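Local coordinates for zinc transport protein ZntB (Vibrio parahaemolyticus RIMD 2210633, PDB 3CK6) that probably imports zinc ions across the inner membrane together with protons, here represented by its cytoplasmic domain, which assembles as a funnel-shaped pentamer, at residues N166-Y171 with H242-K247; E158-F163 with E227-E232; D42-L47 with A55-L60. The protein carries 1 engineered substitution. One frame throughout, in Å; residues are numbered along the deposited sequence.

Contact 1. Residues N166-Y171 with H242-K247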
loop_
_atom_site.group_PDB
_atom_site.type_symbol
_atom_site.label_atom_id
_atom_site.label_comp_id
_atom_site.label_asym_id
_atom_site.label_seq_id
_atom_site.Cartn_x
_atom_site.Cartn_y
_atom_site.Cartn_z
ATOM N N ASN E 166 -26.164 -25.866 -5.805
ATOM C CA ASN E 166 -27.250 -26.824 -5.580
ATOM C C ASN E 166 -26.794 -28.284 -5.571
ATOM O O ASN E 166 -27.608 -29.207 -5.447
ATOM C CB ASN E 166 -28.358 -26.597 -6.604
ATOM C CG ASN E 166 -29.071 -25.279 -6.393
ATOM O OD1 ASN E 166 -29.885 -25.145 -5.475
ATOM N ND2 ASN E 166 -28.762 -24.294 -7.231
ATOM N N ASP E 167 -25.482 -28.482 -5.676
ATOM C CA ASP E 167 -24.906 -29.813 -5.718
ATOM C C ASP E 167 -23.764 -29.893 -4.713
ATOM O O ASP E 167 -22.628 -29.521 -5.024
ATOM C CB ASP E 167 -24.410 -30.107 -7.135
ATOM C CG ASP E 167 -23.986 -31.550 -7.335
ATOM O OD1 ASP E 167 -23.883 -32.319 -6.349
ATOM O OD2 ASP E 167 -23.748 -31.914 -8.505
ATOM N N GLU E 168 -24.079 -30.383 -3.514
ATOM C CA GLU E 168 -23.118 -30.465 -2.406
ATOM C C GLU E 168 -21.849 -31.270 -2.721
ATOM O O GLU E 168 -20.788 -31.035 -2.126
ATOM C CB GLU E 168 -23.808 -30.994 -1.147
ATOM C CG GLU E 168 -24.861 -30.030 -0.602
ATOM C CD GLU E 168 -25.673 -30.611 0.527
ATOM O OE1 GLU E 168 -25.088 -30.925 1.586
ATOM O OE2 GLU E 168 -26.905 -30.746 0.362
ATOM N N SER E 169 -21.957 -32.191 -3.679
ATOM C CA SER E 169 -20.810 -32.974 -4.145
ATOM C C SER E 169 -19.720 -32.117 -4.816
ATOM O O SER E 169 -18.580 -32.564 -4.939
ATOM C CB SER E 169 -21.262 -34.095 -5.093
ATOM O OG SER E 169 -21.488 -33.604 -6.410
ATOM N N THR E 170 -20.071 -30.899 -5.244
ATOM C CA THR E 170 -19.115 -29.986 -5.908
ATOM C C THR E 170 -18.384 -29.023 -4.947
ATOM O O THR E 170 -17.582 -28.189 -5.384
ATOM C CB THR E 170 -19.773 -29.171 -7.073
ATOM O OG1 THR E 170 -20.542 -28.077 -6.553
ATOM C CG2 THR E 170 -20.653 -30.058 -7.957
ATOM N N TYR E 171 -18.649 -29.158 -3.649
ATOM C CA TYR E 171 -18.174 -28.212 -2.639
ATOM C C TYR E 171 -16.710 -28.462 -2.256
ATOM O O TYR E 171 -16.409 -28.722 -1.089
ATOM C CB TYR E 171 -19.047 -28.301 -1.378
ATOM C CG TYR E 171 -20.441 -27.690 -1.453
ATOM C CD1 TYR E 171 -21.056 -27.393 -2.673
ATOM C CD2 TYR E 171 -21.159 -27.444 -0.282
ATOM C CE1 TYR E 171 -22.352 -26.841 -2.719
ATOM C CE2 TYR E 171 -22.437 -26.900 -0.313
ATOM C CZ TYR E 171 -23.031 -26.602 -1.531
ATOM O OH TYR E 171 -24.300 -26.065 -1.540
ATOM N N HIS E 242 -25.879 -17.927 1.558
ATOM C CA HIS E 242 -27.159 -17.371 1.126
ATOM C C HIS E 242 -28.185 -18.479 0.857
ATOM O O HIS E 242 -29.296 -18.445 1.384
ATOM C CB HIS E 242 -26.954 -16.512 -0.127
ATOM C CG HIS E 242 -28.051 -15.524 -0.377
ATOM N ND1 HIS E 242 -29.070 -15.752 -1.280
ATOM C CD2 HIS E 242 -28.279 -14.294 0.143
ATOM C CE1 HIS E 242 -29.879 -14.708 -1.303
ATOM N NE2 HIS E 242 -29.423 -13.810 -0.449
ATOM N N ASN E 243 -27.791 -19.464 0.055
ATOM C CA ASN E 243 -28.630 -20.614 -0.291
ATOM C C ASN E 243 -29.115 -21.405 0.936
ATOM O O ASN E 243 -30.239 -21.915 0.951
ATOM C CB ASN E 243 -27.860 -21.519 -1.266
ATOM C CG ASN E 243 -28.673 -22.706 -1.754
ATOM O OD1 ASN E 243 -28.777 -23.723 -1.069
ATOM N ND2 ASN E 243 -29.220 -22.595 -2.960
ATOM N N ARG E 244 -28.267 -21.475 1.959
ATOM C CA ARG E 244 -28.506 -22.304 3.136
ATOM C C ARG E 244 -29.590 -21.738 4.048
ATOM O O ARG E 244 -30.546 -22.440 4.389
ATOM C CB ARG E 244 -27.203 -22.509 3.914
ATOM C CG ARG E 244 -27.057 -23.891 4.512
ATOM C CD ARG E 244 -25.617 -24.357 4.422
ATOM N NE ARG E 244 -25.536 -25.702 3.853
ATOM C CZ ARG E 244 -24.404 -26.326 3.532
ATOM N NH1 ARG E 244 -23.225 -25.747 3.733
ATOM N NH2 ARG E 244 -24.454 -27.548 3.014
ATOM N N ASP E 245 -29.453 -20.472 4.435
ATOM C CA ASP E 245 -30.456 -19.844 5.302
ATOM C C ASP E 245 -31.570 -19.072 4.568
ATOM O O ASP E 245 -32.406 -18.442 5.214
ATOM C CB ASP E 245 -29.801 -19.000 6.409
ATOM C CG ASP E 245 -28.802 -17.990 5.874
ATOM O OD1 ASP E 245 -29.157 -17.200 4.969
ATOM O OD2 ASP E 245 -27.661 -17.975 6.381
ATOM N N GLU E 246 -31.585 -19.124 3.237
ATOM C CA GLU E 246 -32.753 -18.668 2.473
ATOM C C GLU E 246 -33.765 -19.807 2.320
ATOM O O GLU E 246 -34.976 -19.582 2.353
ATOM C CB GLU E 246 -32.362 -18.122 1.092
ATOM C CG GLU E 246 -31.785 -16.695 1.088
ATOM C CD GLU E 246 -32.824 -15.608 1.351
ATOM O OE1 GLU E 246 -32.468 -14.588 1.980
ATOM O OE2 GLU E 246 -33.990 -15.765 0.927
ATOM N N LYS E 247 -33.251 -21.026 2.154
ATOM C CA LYS E 247 -34.079 -22.217 1.946
ATOM C C LYS E 247 -33.757 -23.261 3.009
ATOM O O LYS E 247 -32.621 -23.727 3.104
ATOM C CB LYS E 247 -33.841 -22.810 0.551
ATOM C CG LYS E 247 -33.948 -21.817 -0.613
ATOM C CD LYS E 247 -33.034 -22.226 -1.770
ATOM C CE LYS E 247 -33.272 -21.370 -3.016
ATOM N NZ LYS E 247 -34.617 -21.615 -3.628
#

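Contact 2. Residues E158-F163 with E227-E232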
loop_
_atom_site.group_PDB
_atom_site.type_symbol
_atom_site.label_atom_id
_atom_site.label_comp_id
_atom_site.label_asym_id
_atom_site.label_seq_id
_atom_site.Cartn_x
_atom_site.Cartn_y
_atom_site.Cartn_z
ATOM N N GLU E 158 -10.412 -25.898 -12.959
ATOM C CA GLU E 158 -11.372 -27.006 -13.179
ATOM C C GLU E 158 -12.304 -27.231 -11.993
ATOM O O GLU E 158 -13.513 -27.423 -12.156
ATOM C CB GLU E 158 -10.634 -28.326 -13.424
ATOM C CG GLU E 158 -9.925 -28.462 -14.758
ATOM C CD GLU E 158 -10.049 -29.871 -15.317
ATOM O OE1 GLU E 158 -10.958 -30.613 -14.868
ATOM O OE2 GLU E 158 -9.241 -30.232 -16.208
ATOM N N THR E 159 -11.716 -27.252 -10.802
ATOM C CA THR E 159 -12.455 -27.399 -9.560
ATOM C C THR E 159 -13.456 -26.252 -9.438
ATOM O O THR E 159 -14.649 -26.488 -9.199
ATOM C CB THR E 159 -11.488 -27.438 -8.345
ATOM O OG1 THR E 159 -10.652 -28.591 -8.451
ATOM C CG2 THR E 159 -12.238 -27.497 -7.013
ATOM N N LEU E 160 -12.965 -25.031 -9.638
ATOM C CA LEU E 160 -13.750 -23.797 -9.504
ATOM C C LEU E 160 -14.922 -23.720 -10.483
ATOM O O LEU E 160 -16.065 -23.480 -10.070
ATOM C CB LEU E 160 -12.840 -22.554 -9.630
ATOM C CG LEU E 160 -12.206 -21.949 -8.362
ATOM C CD1 LEU E 160 -11.681 -23.006 -7.400
ATOM C CD2 LEU E 160 -11.106 -20.954 -8.704
ATOM N N ASN E 161 -14.643 -23.945 -11.766
ATOM C CA ASN E 161 -15.681 -23.909 -12.803
ATOM C C ASN E 161 -16.815 -24.902 -12.544
ATOM O O ASN E 161 -17.927 -24.724 -13.050
ATOM C CB ASN E 161 -15.092 -24.152 -14.198
ATOM C CG ASN E 161 -14.220 -22.991 -14.698
ATOM O OD1 ASN E 161 -14.186 -21.899 -14.114
ATOM N ND2 ASN E 161 -13.520 -23.229 -15.805
ATOM N N GLU E 162 -16.531 -25.931 -11.748
ATOM C CA GLU E 162 -17.510 -26.972 -11.447
ATOM C C GLU E 162 -18.306 -26.725 -10.155
ATOM O O GLU E 162 -19.196 -27.517 -9.817
ATOM C CB GLU E 162 -16.851 -28.359 -11.459
ATOM C CG GLU E 162 -16.398 -28.782 -12.865
ATOM C CD GLU E 162 -15.692 -30.133 -12.916
ATOM O OE1 GLU E 162 -15.884 -30.855 -13.923
ATOM O OE2 GLU E 162 -14.938 -30.468 -11.970
ATOM N N PHE E 163 -18.000 -25.626 -9.449
ATOM C CA PHE E 163 -18.794 -25.216 -8.278
ATOM C C PHE E 163 -20.237 -25.022 -8.694
ATOM O O PHE E 163 -20.531 -24.250 -9.610
ATOM C CB PHE E 163 -18.306 -23.900 -7.652
ATOM C CG PHE E 163 -17.000 -24.001 -6.909
ATOM C CD1 PHE E 163 -16.539 -25.226 -6.419
ATOM C CD2 PHE E 163 -16.237 -22.849 -6.674
ATOM C CE1 PHE E 163 -15.324 -25.308 -5.726
ATOM C CE2 PHE E 163 -15.021 -22.921 -5.984
ATOM C CZ PHE E 163 -14.566 -24.153 -5.515
ATOM N N GLU E 227 -5.138 -14.454 -7.166
ATOM C CA GLU E 227 -6.030 -13.526 -6.453
ATOM C C GLU E 227 -7.438 -13.596 -6.972
ATOM O O GLU E 227 -8.398 -13.514 -6.201
ATOM C CB GLU E 227 -5.531 -12.077 -6.495
ATOM C CG GLU E 227 -4.246 -11.862 -5.754
ATOM C CD GLU E 227 -4.375 -12.142 -4.262
ATOM O OE1 GLU E 227 -3.497 -12.844 -3.730
ATOM O OE2 GLU E 227 -5.353 -11.672 -3.639
ATOM N N PHE E 228 -7.570 -13.785 -8.278
ATOM C CA PHE E 228 -8.873 -13.940 -8.880
ATOM C C PHE E 228 -9.539 -15.230 -8.400
ATOM O O PHE E 228 -10.718 -15.217 -8.020
ATOM C CB PHE E 228 -8.795 -13.925 -10.406
ATOM C CG PHE E 228 -10.078 -14.304 -11.067
ATOM C CD1 PHE E 228 -11.225 -13.519 -10.903
ATOM C CD2 PHE E 228 -10.146 -15.447 -11.856
ATOM C CE1 PHE E 228 -12.434 -13.870 -11.521
ATOM C CE2 PHE E 228 -11.330 -15.812 -12.471
ATOM C CZ PHE E 228 -12.493 -15.028 -12.297
ATOM N N TYR E 229 -8.795 -16.339 -8.420
ATOM C CA TYR E 229 -9.378 -17.626 -7.956
ATOM C C TYR E 229 -9.769 -17.559 -6.484
ATOM O O TYR E 229 -10.792 -18.112 -6.092
ATOM C CB TYR E 229 -8.430 -18.799 -8.192
ATOM C CG TYR E 229 -8.221 -19.159 -9.654
ATOM C CD1 TYR E 229 -9.135 -18.770 -10.645
ATOM C CD2 TYR E 229 -7.122 -19.908 -10.036
ATOM C CE1 TYR E 229 -8.944 -19.119 -11.984
ATOM C CE2 TYR E 229 -6.912 -20.257 -11.371
ATOM C CZ TYR E 229 -7.814 -19.860 -12.335
ATOM O OH TYR E 229 -7.577 -20.215 -13.646
ATOM N N LEU E 230 -8.951 -16.892 -5.676
ATOM C CA LEU E 230 -9.272 -16.693 -4.257
ATOM C C LEU E 230 -10.549 -15.869 -4.122
ATOM O O LEU E 230 -11.345 -16.110 -3.226
ATOM C CB LEU E 230 -8.130 -16.031 -3.522
ATOM C CG LEU E 230 -6.937 -16.879 -3.093
ATOM C CD1 LEU E 230 -5.831 -15.926 -2.695
ATOM C CD2 LEU E 230 -7.355 -17.762 -1.928
ATOM N N GLY E 231 -10.754 -14.917 -5.039
ATOM C CA GLY E 231 -11.987 -14.125 -5.082
ATOM C C GLY E 231 -13.204 -14.949 -5.465
ATOM O O GLY E 231 -14.281 -14.760 -4.913
ATOM N N GLU E 232 -13.027 -15.873 -6.407
ATOM C CA GLU E 232 -14.075 -16.836 -6.755
ATOM C C GLU E 232 -14.423 -17.818 -5.620
ATOM O O GLU E 232 -15.569 -18.238 -5.515
ATOM C CB GLU E 232 -13.667 -17.640 -7.971
ATOM C CG GLU E 232 -13.716 -16.852 -9.258
ATOM C CD GLU E 232 -13.644 -17.762 -10.454
ATOM O OE1 GLU E 232 -14.699 -18.004 -11.066
ATOM O OE2 GLU E 232 -12.529 -18.250 -10.767
HETATM O O HOH W 1 -12.175 -19.918 -12.853
#

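Contact 3. Residues D42-L47 with A55-L60. Engineered in segment 42-47: Gly45 (natural residue Ser).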
loop_
_atom_site.group_PDB
_atom_site.type_symbol
_atom_site.label_atom_id
_atom_site.label_comp_id
_atom_site.label_asym_id
_atom_site.label_seq_id
_atom_site.Cartn_x
_atom_site.Cartn_y
_atom_site.Cartn_z
ATOM N N ASP E 42 28.159 -34.381 0.936
ATOM C CA ASP E 42 29.367 -33.916 0.235
ATOM C C ASP E 42 29.292 -32.515 -0.402
ATOM O O ASP E 42 30.330 -31.968 -0.803
ATOM C CB ASP E 42 29.759 -34.920 -0.863
ATOM C CG ASP E 42 30.283 -36.265 -0.320
ATOM O OD1 ASP E 42 30.479 -36.440 0.906
ATOM O OD2 ASP E 42 30.497 -37.165 -1.160
ATOM N N ILE E 43 28.088 -31.947 -0.531
ATOM C CA ILE E 43 27.939 -30.694 -1.301
ATOM C C ILE E 43 28.574 -29.475 -0.623
ATOM O O ILE E 43 29.246 -28.682 -1.284
ATOM C CB ILE E 43 26.473 -30.404 -1.751
ATOM C CG1 ILE E 43 26.454 -29.215 -2.750
ATOM C CG2 ILE E 43 25.553 -30.221 -0.545
ATOM C CD1 ILE E 43 25.047 -28.854 -3.285
ATOM N N ARG E 44 28.390 -29.338 0.688
ATOM C CA ARG E 44 29.013 -28.234 1.406
ATOM C C ARG E 44 30.535 -28.196 1.213
ATOM O O ARG E 44 31.115 -27.121 1.024
ATOM C CB ARG E 44 28.694 -28.283 2.909
ATOM C CG ARG E 44 29.465 -27.237 3.709
ATOM C CD ARG E 44 29.101 -27.281 5.183
ATOM N NE ARG E 44 27.739 -26.819 5.430
ATOM C CZ ARG E 44 27.386 -25.544 5.598
ATOM N NH1 ARG E 44 26.110 -25.248 5.844
ATOM N NH2 ARG E 44 28.305 -24.569 5.520
ATOM N N GLY E 45 31.180 -29.361 1.295
ATOM C CA GLY E 45 32.639 -29.441 1.166
ATOM C C GLY E 45 33.095 -28.972 -0.200
ATOM O O GLY E 45 34.057 -28.190 -0.329
ATOM N N TRP E 46 32.396 -29.450 -1.225
ATOM C CA TRP E 46 32.669 -29.056 -2.598
ATOM C C TRP E 46 32.548 -27.543 -2.793
ATOM O O TRP E 46 33.446 -26.916 -3.359
ATOM C CB TRP E 46 31.723 -29.798 -3.531
ATOM C CG TRP E 46 31.939 -29.553 -4.969
ATOM C CD1 TRP E 46 32.992 -29.978 -5.735
ATOM C CD2 TRP E 46 31.061 -28.847 -5.847
ATOM N NE1 TRP E 46 32.824 -29.560 -7.039
ATOM C CE2 TRP E 46 31.650 -28.862 -7.134
ATOM C CE3 TRP E 46 29.834 -28.190 -5.669
ATOM C CZ2 TRP E 46 31.040 -28.273 -8.236
ATOM C CZ3 TRP E 46 29.233 -27.591 -6.768
ATOM C CH2 TRP E 46 29.855 -27.625 -8.038
ATOM N N LEU E 47 31.453 -26.968 -2.300
ATOM C CA LEU E 47 31.207 -25.517 -2.426
ATOM C C LEU E 47 32.301 -24.685 -1.740
ATOM O O LEU E 47 32.826 -23.720 -2.317
ATOM C CB LEU E 47 29.819 -25.166 -1.866
ATOM C CG LEU E 47 28.626 -25.630 -2.717
ATOM C CD1 LEU E 47 27.328 -25.469 -1.972
ATOM C CD2 LEU E 47 28.558 -24.883 -4.050
ATOM N N ALA E 55 28.951 -18.421 4.832
ATOM C CA ALA E 55 27.604 -17.930 5.136
ATOM C C ALA E 55 26.649 -18.029 3.940
ATOM O O ALA E 55 25.436 -18.244 4.113
ATOM C CB ALA E 55 27.661 -16.509 5.666
ATOM N N THR E 56 27.211 -17.890 2.744
ATOM C CA THR E 56 26.493 -18.074 1.477
ATOM C C THR E 56 26.121 -19.536 1.315
ATOM O O THR E 56 24.973 -19.850 0.976
ATOM C CB THR E 56 27.326 -17.595 0.280
ATOM O OG1 THR E 56 27.685 -16.221 0.474
ATOM C CG2 THR E 56 26.574 -17.744 -1.030
ATOM N N VAL E 57 27.068 -20.426 1.604
ATOM C CA VAL E 57 26.772 -21.856 1.651
ATOM C C VAL E 57 25.662 -22.154 2.694
ATOM O O VAL E 57 24.691 -22.853 2.381
ATOM C CB VAL E 57 28.047 -22.709 1.921
ATOM C CG1 VAL E 57 27.685 -24.173 2.055
ATOM C CG2 VAL E 57 29.064 -22.531 0.779
ATOM N N ASP E 58 25.811 -21.620 3.914
ATOM C CA ASP E 58 24.787 -21.773 4.978
ATOM C C ASP E 58 23.416 -21.347 4.459
ATOM O O ASP E 58 22.412 -22.042 4.679
ATOM C CB ASP E 58 25.106 -20.898 6.197
ATOM C CG ASP E 58 26.320 -21.373 6.999
ATOM O OD1 ASP E 58 26.864 -22.482 6.767
ATOM O OD2 ASP E 58 26.730 -20.605 7.902
ATOM N N HIS E 59 23.353 -20.195 3.784
ATOM C CA HIS E 59 22.056 -19.730 3.294
ATOM C C HIS E 59 21.522 -20.639 2.201
ATOM O O HIS E 59 20.328 -20.992 2.205
ATOM C CB HIS E 59 22.064 -18.265 2.841
ATOM C CG HIS E 59 20.710 -17.608 2.914
ATOM N ND1 HIS E 59 20.050 -17.126 1.801
ATOM C CD2 HIS E 59 19.897 -17.360 3.966
ATOM C CE1 HIS E 59 18.892 -16.601 2.168
ATOM N NE2 HIS E 59 18.779 -16.725 3.477
ATOM N N LEU E 60 22.416 -21.049 1.295
ATOM C CA LEU E 60 22.060 -21.933 0.172
ATOM C C LEU E 60 21.502 -23.285 0.619
ATOM O O LEU E 60 20.583 -23.814 0.001
ATOM C CB LEU E 60 23.268 -22.170 -0.739
ATOM C CG LEU E 60 22.987 -22.803 -2.113
ATOM C CD1 LEU E 60 22.383 -21.790 -3.084
ATOM C CD2 LEU E 60 24.244 -23.436 -2.701
#

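Contact 1. Residues N166-Y171 with H242-K247
Asn166 and Asn243 bring the two backbones nearest each other, and even there their CA atoms are 8.3 Å apart. One partner is the loop between helices 134-161 and 173-199, with a 3-10 turn at 168-170; the other is the final turn of helix 209-246. Side chains alone span the distance. OD1 of Asn166 faces ND2 of Asn243 at 3.6 Å, too far for a hydrogen bond, and the amide planes stand 76° apart. Asn243 leaves the helix toward the loop, and chi1 near 180° (-177°) sets its CG opposite the backbone N, which brings ND2 up to Asn166.

Arg244 makes the other link. Its chain bends at chi2 and chi3, and NH2 comes close to both Glu168 and Tyr171, which lie roughly at right angles as seen from it. Glu168 OE1 lies at the guanidinium edge, 3.7 Å from Arg244 NH2, a long salt bridge with the two planes almost perpendicular. The same Arg244 NH2 sits 3.9 Å from Tyr171 CE2, near the ring plane, so it meets an edge and not the pi face. Tyr171 itself is held by its hydroxyl, bonded to Val165 O, and by Glu168 CA lying 3.6 Å above its ring centre. Arg244 also packs on His242 of another subunit. Loose, polar and at the surface, this is the contact of a helix-connecting loop with the C-terminal end of the long helix of a CorA-family cytoplasmic domain.

Contact 2. Residues E158-F163 with E227-E232
Leu160 points one methyl, CD2, at the base of the Tyr229 side chain. Leu160 CD2 lies 3.5 Å from Tyr229 CB and equally close to CG and CD1, so it nestles where the ring joins its stem. The two side chains cross at a slant. The same methyl also meets the carboxylate of Glu232, at roughly a right angle to the direction of Tyr229 CB, with Leu160 CD2 3.7 Å from Glu232 OE2. One branch of one leucine thus touches two residues spaced three apart on helix 209-246.

Glu232 starts toward helix 134-161 and stays extended beyond CG (chi2 -166°), which brings its carboxylate alongside the leucine and within reach of a water. That water links the two segments: it donates to Glu232 OE2 at 2.7 Å and to Asn161 OD1 at 3.1 Å, a bridge that no direct bond replaces. The aliphatic part of Glu232 is also backed by Phe228, since its CG rides 3.7 Å above that ring, toward the rim.

The Phe163 ring folds back against its own chain, its face toward Leu160 CA, which stands 3.8 Å above the ring centre. Phe163 also stacks on Phe236, one turn beyond Glu232 on helix 209-246. Leu160 touches Ala176 and Tyr229 touches Leu180, both on helix 173-199, while Glu232 packs on Ile181 of a neighbouring subunit. An apolar centre edged by a water bridge joins the long helices of the CorA-type cytoplasmic domain, near the C-terminal part of helix 134-161.

Contact 3. Residues D42-L47 with A55-L60
Arg44 crosses from helix 43-49 to meet Val57 and Asp58 on helix 54-60. From CB the chain runs out with CG trans to the backbone N, and Arg44 CG passes 3.9 Å from Val57 CG1. A second extended torsion carries it on to CD; the bend at chi3 (-69°) then swings the guanidinium round over the valine. Arg44 CZ lies 3.8 Å from Val57 CG1, and that methyl sits under one face of the guanidinium, nearer its rim than its middle.

At the tip, both terminal nitrogens converge on a single oxygen of Asp58. Arg44 NH2 gives Asp58 OD1 the shorter bond of the salt bridge, 2.8 Å, meeting the oxygen almost end-on to its C-O bond. Arg44 NH1 adds a weak bond of 3.0 Å to the same Asp58 OD1. The carboxylate and guanidinium planes are 55° apart, so this is not the flat two-oxygen pairing. NH2 has a second acidic partner in Glu48, and the two carboxylates together probably stabilise the arginine's charge.

Beneath this polar lid the packing is aliphatic. Leu47 CB touches Val57 CG2 at 3.8 Å, and Leu47 CD1 meets Leu60 CD2 at the same distance, the two leucines crossing at about a right angle. Leu47 rests on Ile108, and Leu60 on Thr110 and Met78, all on strands of the sheet. Segments 43-47 and 55-60 run roughly antiparallel, their axes 147° apart and 10.4 Å at closest approach: a helical hairpin laid on the beta-sheet of the alpha/beta domain.

Contacts 1 and 2 follow one another along helix 209-246, with centres 16 Å apart, and they touch directly: Thr170 CB lies 3.3 Å from Glu162 O. Phe236, between their two segments on that helix, serves both contacts, for its ring also meets that of Tyr171 in contact 1. Both also reach a second subunit. Contact 3 stands apart, on the opposite side of the chain's centre; its centre is about 42 Å from that of contact 2 and 54 Å from that of contact 1. It belongs to the alpha/beta part, yet its helix 54-60 packs on Phe214 of another subunit, from that subunit's own helix 209-246.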